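Local coordinates for extracellular ligand-binding receptor (Desulfohalobium retbaense DSM 5692, PDB 5ERE), which probably acts as an extracellular sensory receptor, binding 2-oxo-4-methylpentanoic acid in a domain of the leucine-binding protein family and cytosine in a PAS-like sensor domain, at residues L132-D135 with N136-S140; L184-A187 with G188-T192. All blocks are in the same frame, centred on the assembly; numbering follows the deposited sequence.

Contact 1 (L132-D135 with N136-S140); sequences LAMD and NNLGS. With COI (2-oxo-4-methylpentanoic acid), chain B.
The selenomethionine Met134 and Asn136 meet because each carries its CG between its own backbone N and carbonyl carbon (chi1 58° and 49°), which brings the selenoether chain obliquely across the carboxamide. Met134 CG lies 3.3 Å from Asn136 OD1, and SE sits 3.4 Å from Asn136 ND2, so both ends of the amide rest against the Met134 chain. The bend at chi3 then carries the terminal methyl CE to the Glu189 side chain, which Met134 touches. SE also packs on the Leu138 methyl CD2 at 3.8 Å. Asn136 is the N-cap of helix 137-149: its OD1 accepts weak bonds from two amides of the first turn, Gly139 N, nearly straight at 168°, and Leu138 N, clearly more bent. Two weak bonds to one oxygen would favour this rotation of the carboxamide. The segment is the strand-to-helix corner of the beta-alpha-beta unit formed by strand 129-134, helix 137-149 and strand 154-160, in the periplasmic-binding-protein fold, where loops at such strand ends commonly line the ligand cleft. An inverse gamma turn centred on Asp135 makes the corner, closed by Asn136 N to Met134 O at 2.9 Å; the donor stands above the carbonyl plane. The same oxygen receives a CA-H...O contact from Gly139 CA at 3.2 Å, and Ala133 CB packs on that CA at 3.7 Å, so strand and helix come close at a residue without a side chain. Leu138 faces the bound 2-oxo-4-methylpentanoic acid, its CD1 3.6 Å from the ligand O2, while Ser72, Ala95 and Arg210 supply hydrogen bonds to that ligand.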
ATOM      1  N   LEU A 132      21.031  -5.523   2.211  1.00 54.41           N
ATOM      2  CA  LEU A 132      21.749  -6.620   1.578  1.00 48.13           C
ATOM      3  C   LEU A 132      20.785  -7.401   0.661  1.00 60.88           C
ATOM      4  O   LEU A 132      19.820  -8.013   1.162  1.00 44.18           O
ATOM      5  CB  LEU A 132      22.344  -7.539   2.642  1.00 55.14           C
ATOM      6  CG  LEU A 132      23.236  -8.706   2.192  1.00 57.36           C
ATOM      7  CD1 LEU A 132      24.332  -8.274   1.215  1.00 50.73           C
ATOM      8  CD2 LEU A 132      23.860  -9.347   3.416  1.00 54.50           C
ATOM      9  N   ALA A 133      21.034  -7.373  -0.656  1.00 50.95           N
ATOM     10  CA  ALA A 133      20.089  -7.941  -1.631  1.00 52.52           C
ATOM     11  C   ALA A 133      20.721  -8.951  -2.584  1.00 58.81           C
ATOM     12  O   ALA A 133      21.857  -8.795  -3.039  1.00 53.49           O
ATOM     13  CB  ALA A 133      19.446  -6.831  -2.439  1.00 45.03           C
HETATM   14  N   MSE A 134      19.959  -9.981  -2.901  1.00 46.87           N
HETATM   15  CA  MSE A 134      20.358 -10.977  -3.883  1.00 44.84           C
HETATM   16  C   MSE A 134      20.758 -10.284  -5.155  1.00 45.20           C
HETATM   17  O   MSE A 134      20.090  -9.344  -5.578  1.00 43.83           O
HETATM   18  CB  MSE A 134      19.195 -11.990  -4.151  1.00 48.93           C
HETATM   19  CG  MSE A 134      17.922 -11.363  -4.636  1.00 51.55           C
HETATM   20 SE   MSE A 134      16.453 -12.750  -4.945  0.80 49.81          SE
HETATM   21  CE  MSE A 134      16.161 -13.339  -3.113  1.00 44.26           C
ATOM     22  N   ASP A 135      21.858 -10.728  -5.760  1.00 49.84           N
ATOM     23  CA  ASP A 135      22.348 -10.109  -6.990  1.00 62.48           C
ATOM     24  C   ASP A 135      21.600 -10.573  -8.252  1.00 57.63           C
ATOM     25  O   ASP A 135      22.115 -11.351  -9.059  1.00 55.01           O
ATOM     26  CB  ASP A 135      23.858 -10.370  -7.147  1.00 65.27           C
ATOM     27  CG  ASP A 135      24.466  -9.606  -8.327  1.00 75.43           C
ATOM     28  OD1 ASP A 135      24.086  -8.433  -8.558  1.00 74.84           O
ATOM     29  OD2 ASP A 135      25.322 -10.180  -9.032  1.00 81.06           O
ATOM     30  N   ASN A 136      20.386 -10.063  -8.423  1.00 51.32           N
ATOM     31  CA  ASN A 136      19.634 -10.266  -9.642  1.00 50.53           C
ATOM     32  C   ASN A 136      18.641  -9.128  -9.750  1.00 49.39           C
ATOM     33  O   ASN A 136      18.635  -8.255  -8.887  1.00 38.68           O
ATOM     34  CB  ASN A 136      18.938 -11.634  -9.637  1.00 49.00           C
ATOM     35  CG  ASN A 136      18.165 -11.894  -8.361  1.00 46.74           C
ATOM     36  OD1 ASN A 136      17.388 -11.057  -7.905  1.00 52.89           O
ATOM     37  ND2 ASN A 136      18.381 -13.058  -7.776  1.00 43.94           N
ATOM     38  N   ASN A 137      17.782  -9.131 -10.773  1.00 43.42           N
ATOM     39  CA  ASN A 137      16.936  -7.966 -10.985  1.00 45.07           C
ATOM     40  C   ASN A 137      15.885  -7.762  -9.856  1.00 44.91           C
ATOM     41  O   ASN A 137      15.363  -6.664  -9.697  1.00 44.20           O
ATOM     42  CB  ASN A 137      16.256  -8.027 -12.368  1.00 47.64           C
ATOM     43  CG  ASN A 137      15.203  -9.158 -12.480  1.00 49.91           C
ATOM     44  OD1 ASN A 137      15.293 -10.170 -11.805  1.00 42.33           O
ATOM     45  ND2 ASN A 137      14.238  -8.989 -13.370  1.00 50.66           N
ATOM     46  N   LEU A 138      15.601  -8.774  -9.040  1.00 46.16           N
ATOM     47  CA  LEU A 138      14.744  -8.523  -7.887  1.00 44.82           C
ATOM     48  C   LEU A 138      15.504  -7.694  -6.846  1.00 41.30           C
ATOM     49  O   LEU A 138      14.985  -6.707  -6.336  1.00 39.00           O
ATOM     50  CB  LEU A 138      14.232  -9.831  -7.248  1.00 42.97           C
ATOM     51  CG  LEU A 138      13.309  -9.640  -6.025  1.00 41.79           C
ATOM     52  CD1 LEU A 138      11.915  -9.138  -6.410  1.00 40.51           C
ATOM     53  CD2 LEU A 138      13.157 -10.920  -5.211  1.00 43.74           C
ATOM     54  N   GLY A 139      16.710  -8.125  -6.500  1.00 45.75           N
ATOM     55  CA  GLY A 139      17.533  -7.379  -5.559  1.00 51.25           C
ATOM     56  C   GLY A 139      17.752  -5.956  -6.036  1.00 39.60           C
ATOM     57  O   GLY A 139      17.531  -4.987  -5.310  1.00 46.45           O
ATOM     58  N   SER A 140      18.154  -5.820  -7.286  1.00 49.40           N
ATOM     59  CA  SER A 140      18.552  -4.505  -7.782  1.00 54.79           C
ATOM     60  C   SER A 140      17.324  -3.592  -7.854  1.00 56.13           C
ATOM     61  O   SER A 140      17.404  -2.393  -7.605  1.00 50.93           O
ATOM     62  CB  SER A 140      19.239  -4.636  -9.141  1.00 53.17           C
ATOM     63  OG  SER A 140      18.294  -4.925 -10.149  1.00 60.62           O
TER
HETATM   64  C1  COI B 601      10.784 -12.830  -7.321  1.00 36.97           C
HETATM   65  O1  COI B 601      11.577 -12.718  -8.294  1.00 37.44           O
HETATM   66  O2  COI B 601       9.890 -11.981  -7.085  1.00 38.38           O
HETATM   67  C2  COI B 601      10.885 -14.049  -6.468  1.00 41.90           C
HETATM   68  O3  COI B 601      10.161 -14.179  -5.499  1.00 38.78           O
HETATM   69  C3  COI B 601      11.892 -15.081  -6.916  1.00 42.07           C
HETATM   70  C4  COI B 601      12.023 -16.151  -5.891  1.00 50.08           C
HETATM   71  C5  COI B 601      12.524 -17.392  -6.598  1.00 44.57           C
HETATM   72  C6  COI B 601      13.001 -15.601  -4.863  1.00 45.60           C

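Contact 2 (L184-A187 with G188-T192); sequences LISA and GEAAT
Ala187 to Ala190 form a type I beta turn that carries the chain from the end of strand 181-185 into helix 190-199, with Ala190 N bonded to Ala187 O at 3.1 Å and 164°. The side chain of Glu189 folds back over this turn: its chain bends at chi2 (-86°) and returns the carboxylate to Ser186 and Ala187. OE2 takes a weak bond from Ala187 N at 3.3 Å and lies 3.5 Å from Ser186 CA, while OE1 comes within 3.7 Å of the Ala187 methyl CB. Tyr160 OH is hydrogen-bonded both to Glu189 OE2 and to Ser186 OG, so OE2 of this buried residue has a hydroxyl partner and a weaker amide one. Ala190 CB lies by Ala187 O at 3.3 Å and also meets Ser186 CB at 3.7 Å; its contact with Leu184 CD1, at 4.3 Å, is looser. The side chain of Ala187 comes within about 4 Å of the bound 2-oxo-4-methylpentanoic acid, which places the turn beside the ligand cleft. This corner belongs to the beta-alpha-beta unit of strand 181-185, helix 190-199 and strand 205-208; Leu184 and Ser186 also touch Ile193 of the helix, Leu184 pairs through its backbone with Val207, and strand 129-134 runs beside strand 181-185 in the sheet.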
ATOM      1  N   LEU A 184      16.872  -7.229   4.181  1.00 53.27           N
ATOM      2  CA  LEU A 184      17.331  -8.360   3.387  1.00 48.46           C
ATOM      3  C   LEU A 184      16.418  -8.682   2.205  1.00 44.59           C
ATOM      4  O   LEU A 184      15.297  -9.150   2.409  1.00 40.75           O
ATOM      5  CB  LEU A 184      17.434  -9.571   4.282  1.00 45.47           C
ATOM      6  CG  LEU A 184      18.269  -9.273   5.528  1.00 46.10           C
ATOM      7  CD1 LEU A 184      18.218 -10.481   6.385  1.00 47.69           C
ATOM      8  CD2 LEU A 184      19.738  -8.901   5.179  1.00 46.54           C
ATOM      9  N   ILE A 185      16.880  -8.462   0.974  1.00 44.86           N
ATOM     10  CA  ILE A 185      16.091  -8.905  -0.176  1.00 42.15           C
ATOM     11  C   ILE A 185      16.523 -10.357  -0.457  1.00 43.55           C
ATOM     12  O   ILE A 185      17.397 -10.652  -1.265  1.00 46.13           O
ATOM     13  CB  ILE A 185      16.244  -7.989  -1.415  1.00 47.54           C
ATOM     14  CG1 ILE A 185      16.060  -6.507  -1.042  1.00 49.93           C
ATOM     15  CG2 ILE A 185      15.217  -8.369  -2.470  1.00 39.13           C
ATOM     16  CD1 ILE A 185      14.792  -6.188  -0.216  1.00 51.07           C
ATOM     17  N   SER A 186      15.865 -11.249   0.272  1.00 41.97           N
ATOM     18  CA  SER A 186      16.258 -12.629   0.436  1.00 45.40           C
ATOM     19  C   SER A 186      15.034 -13.538   0.546  1.00 40.44           C
ATOM     20  O   SER A 186      13.985 -13.166   1.085  1.00 41.71           O
ATOM     21  CB  SER A 186      17.105 -12.823   1.712  1.00 46.41           C
ATOM     22  OG  SER A 186      18.104 -11.847   1.866  1.00 46.65           O
ATOM     23  N   ALA A 187      15.201 -14.761   0.079  1.00 40.11           N
ATOM     24  CA  ALA A 187      14.280 -15.824   0.425  1.00 42.83           C
ATOM     25  C   ALA A 187      14.874 -16.588   1.620  1.00 45.41           C
ATOM     26  O   ALA A 187      15.341 -15.963   2.583  1.00 43.64           O
ATOM     27  CB  ALA A 187      14.021 -16.734  -0.799  1.00 34.96           C
ATOM     28  N   GLY A 188      14.867 -17.914   1.586  1.00 46.42           N
ATOM     29  CA  GLY A 188      15.215 -18.697   2.775  1.00 38.77           C
ATOM     30  C   GLY A 188      16.656 -18.505   3.270  1.00 46.69           C
ATOM     31  O   GLY A 188      16.932 -18.757   4.442  1.00 39.98           O
ATOM     32  N   GLU A 189      17.557 -18.072   2.383  1.00 47.21           N
ATOM     33  CA  GLU A 189      18.979 -17.917   2.704  1.00 49.29           C
ATOM     34  C   GLU A 189      19.169 -16.830   3.779  1.00 57.44           C
ATOM     35  O   GLU A 189      20.250 -16.683   4.356  1.00 55.42           O
ATOM     36  CB  GLU A 189      19.823 -17.575   1.439  1.00 38.58           C
ATOM     37  CG  GLU A 189      19.609 -16.173   0.840  1.00 48.04           C
ATOM     38  CD  GLU A 189      18.423 -16.114  -0.139  1.00 43.19           C
ATOM     39  OE1 GLU A 189      17.665 -17.075  -0.164  1.00 44.05           O
ATOM     40  OE2 GLU A 189      18.302 -15.117  -0.892  1.00 41.35           O
ATOM     41  N   ALA A 190      18.113 -16.067   4.029  1.00 48.64           N
ATOM     42  CA  ALA A 190      18.108 -15.078   5.086  1.00 53.03           C
ATOM     43  C   ALA A 190      18.398 -15.658   6.458  1.00 48.06           C
ATOM     44  O   ALA A 190      18.845 -14.929   7.308  1.00 46.88           O
ATOM     45  CB  ALA A 190      16.781 -14.342   5.122  1.00 43.97           C
ATOM     46  N   ALA A 191      18.133 -16.937   6.693  1.00 49.37           N
ATOM     47  CA  ALA A 191      18.445 -17.526   8.000  1.00 56.38           C
ATOM     48  C   ALA A 191      19.969 -17.588   8.245  1.00 62.12           C
ATOM     49  O   ALA A 191      20.430 -17.464   9.373  1.00 60.22           O
ATOM     50  CB  ALA A 191      17.844 -18.906   8.123  1.00 54.57           C
ATOM     51  N   THR A 192      20.733 -17.775   7.179  1.00 59.37           N
ATOM     52  CA  THR A 192      22.189 -17.760   7.253  1.00 63.31           C
ATOM     53  C   THR A 192      22.727 -16.334   7.344  1.00 65.69           C
ATOM     54  O   THR A 192      23.638 -16.035   8.147  1.00 59.51           O
ATOM     55  CB  THR A 192      22.799 -18.470   6.037  1.00 62.70           C
ATOM     56  OG1 THR A 192      22.470 -19.859   6.115  1.00 68.80           O
ATOM     57  CG2 THR A 192      24.340 -18.316   5.982  1.00 59.37           C
TER

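In the fold
Contacts 1 and 2 are the same kind of corner, strand end to helix start, on neighbouring parallel strands of one sheet, their centres about 11 Å apart. Probable backbone hydrogen bonds join them, Leu132 O to Ile185 N and Met134 N to Ile185 O, and Ala133 packs against Ile185. Contact 2 is wholly buried, whereas contact 1 reaches the surface at Asp135. Their polar chemistry differs as well: at 132-140 a neutral carboxamide caps the helix, while at 184-192 a carboxylate folds back to the preceding backbone and a tyrosine. Met134 CE, against Glu189 OE2, connects the two, and both corners border the ketoacid.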